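Local structure of UPF0249 protein EF_3048 (Enterococcus faecalis, 2I5I) at residues A[127-131]-A[132-136]. The protein probably removes acetyl groups from acetylated carbohydrates, a magnesium-dependent step in the breakdown of oligosaccharides. Sequence-based numbering, arbitrary orientation.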
loop_
_atom_site.group_PDB
_atom_site.type_symbol
_atom_site.label_atom_id
_atom_site.label_comp_id
_atom_site.label_asym_id
_atom_site.label_seq_id
_atom_site.Cartn_x
_atom_site.Cartn_y
_atom_site.Cartn_z
ATOM N N ILE A 127 -20.696 11.056 -15.968
ATOM C CA ILE A 127 -20.246 11.535 -17.256
ATOM C C ILE A 127 -20.388 13.043 -17.354
ATOM O O ILE A 127 -21.372 13.644 -16.924
ATOM C CB ILE A 127 -21.061 10.908 -18.426
ATOM C CG1 ILE A 127 -20.945 9.395 -18.516
ATOM C CG2 ILE A 127 -20.695 11.555 -19.749
ATOM C CD1 ILE A 127 -21.924 8.756 -19.475
ATOM N N ASP A 128 -19.399 13.685 -17.953
ATOM C CA ASP A 128 -19.458 15.100 -18.292
ATOM C C ASP A 128 -18.608 15.277 -19.542
ATOM O O ASP A 128 -18.183 14.253 -20.090
ATOM C CB ASP A 128 -19.040 15.972 -17.132
ATOM C CG ASP A 128 -17.547 15.986 -16.832
ATOM O OD1 ASP A 128 -16.785 15.224 -17.448
ATOM O OD2 ASP A 128 -17.162 16.784 -15.947
ATOM N N SER A 129 -18.318 16.506 -19.972
ATOM C CA SER A 129 -17.513 16.642 -21.172
ATOM C C SER A 129 -16.639 17.894 -21.153
ATOM O O SER A 129 -17.034 18.955 -20.635
ATOM C CB SER A 129 -18.420 16.765 -22.428
ATOM O OG SER A 129 -18.899 18.097 -22.231
ATOM N N HIS A 130 -15.478 17.704 -21.762
ATOM C CA HIS A 130 -14.502 18.747 -22.023
ATOM C C HIS A 130 -15.130 19.820 -22.896
ATOM O O HIS A 130 -15.785 19.456 -23.883
ATOM C CB HIS A 130 -13.297 18.146 -22.729
ATOM C CG HIS A 130 -12.150 19.074 -22.950
ATOM N ND1 HIS A 130 -11.445 19.649 -21.917
ATOM C CD2 HIS A 130 -11.575 19.518 -24.092
ATOM C CE1 HIS A 130 -10.484 20.419 -22.412
ATOM N NE2 HIS A 130 -10.541 20.357 -23.732
ATOM N N HIS A 131 -14.963 21.073 -22.527
ATOM C CA HIS A 131 -15.538 22.187 -23.268
ATOM C C HIS A 131 -17.065 22.135 -23.286
ATOM O O HIS A 131 -17.670 22.791 -24.144
ATOM C CB HIS A 131 -15.010 22.182 -24.707
ATOM C CG HIS A 131 -13.547 22.542 -24.771
ATOM N ND1 HIS A 131 -12.816 22.460 -25.932
ATOM C CD2 HIS A 131 -12.683 22.974 -23.817
ATOM C CE1 HIS A 131 -11.570 22.829 -25.695
ATOM N NE2 HIS A 131 -11.451 23.154 -24.413
ATOM N N ASN A 132 -17.644 21.364 -22.370
ATOM C CA ASN A 132 -19.093 21.177 -22.312
ATOM C C ASN A 132 -19.694 20.897 -23.685
ATOM O O ASN A 132 -20.757 21.458 -24.000
ATOM C CB ASN A 132 -19.801 22.394 -21.712
ATOM C CG ASN A 132 -21.155 22.032 -21.124
ATOM O OD1 ASN A 132 -21.352 20.924 -20.635
ATOM N ND2 ASN A 132 -22.082 22.979 -21.174
ATOM N N VAL A 133 -19.050 20.055 -24.493
ATOM C CA VAL A 133 -19.549 19.785 -25.836
ATOM C C VAL A 133 -20.863 19.006 -25.904
ATOM O O VAL A 133 -21.535 19.128 -26.946
ATOM C CB VAL A 133 -18.469 19.067 -26.691
ATOM C CG1 VAL A 133 -17.336 20.065 -26.970
ATOM C CG2 VAL A 133 -17.959 17.790 -26.060
ATOM N N HIS A 134 -21.344 18.220 -24.984
ATOM C CA HIS A 134 -22.590 17.545 -24.728
ATOM C C HIS A 134 -23.708 18.546 -24.446
ATOM O O HIS A 134 -24.875 18.150 -24.422
ATOM C CB HIS A 134 -22.511 16.555 -23.577
ATOM C CG HIS A 134 -22.735 16.889 -22.161
ATOM N ND1 HIS A 134 -21.807 17.505 -21.353
ATOM C CD2 HIS A 134 -23.796 16.657 -21.333
ATOM C CE1 HIS A 134 -22.278 17.658 -20.132
ATOM N NE2 HIS A 134 -23.497 17.146 -20.082
ATOM N N GLY A 135 -23.352 19.810 -24.244
ATOM C CA GLY A 135 -24.346 20.856 -24.084
ATOM C C GLY A 135 -24.261 21.888 -25.188
ATOM O O GLY A 135 -24.841 22.970 -25.126
ATOM N N LYS A 136 -23.529 21.581 -26.252
ATOM C CA LYS A 136 -23.369 22.553 -27.331
ATOM C C LYS A 136 -24.664 22.722 -28.137
ATOM O O LYS A 136 -24.947 23.808 -28.649
ATOM C CB LYS A 136 -22.257 22.114 -28.275
ATOM C CG LYS A 136 -22.015 23.015 -29.480
ATOM C CD LYS A 136 -21.940 24.476 -29.090
ATOM C CE LYS A 136 -20.830 25.218 -29.826
ATOM N NZ LYS A 136 -20.580 26.526 -29.130
HETATM O O HOH W 1 -19.405 19.447 -19.408
#
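Just past strand 127-129 the backbone turns back on itself: Asn-132 N donates to Ser-129 O (3.0 Å, bent to 138° at the hydrogen), reaching it from well above the carbonyl plane, and Val-133 N makes a longer, weak hydrogen bond to His-130 O. His-131 and Asn-132 both take positive phi angles through the bend. The Ser-129 side chain points into this turn. A chi1 of 73° tucks its OG back over its own backbone and brings it to the edge of the His-134 ring, in the ring plane, where it hydrogen-bonds ND1 at 3.1 Å. At the other nitrogen of that ring, NE2 hydrogen-bonds Arg-156 O, so the imidazole is gripped at both nitrogens and its rotation is fixed. One water ties the turn further, donating to both Ser-129 O and Asn-132 OD1 at 2.7 Å each. The two methyls of Val-133 fork round His-130 O, both at 3.5 Å, CG2 going on to Ser-129 CB (3.8 Å) and CG1 to His-131 CB, while Phe-97 and Trp-110 touch the same side chain from helices 94-97 and 103-117.

This is the end of a parallel strand in the central sheet of a YdjC-family deacetylase, where the chain leaves strand 127-129 for helix 138-151. His-130, a predicted magnesium ligand, sits at the bend with its CB directed away from the turn; its ring and the side chains of Asp-13 and His-64 could together form a metal site, unoccupied here. Asp-128 OD1 hydrogen-bonds His-64 ND1, which probably sets the orientation of that imidazole; if His-64 is a ligand, Asp-128 is second-shell. Against one face of the His-130 ring lies His-131, its CD2 3.4 Å above the plane and displaced toward the rim, while His-131 ND1 makes a weak hydrogen bond to Thr-68 OG1.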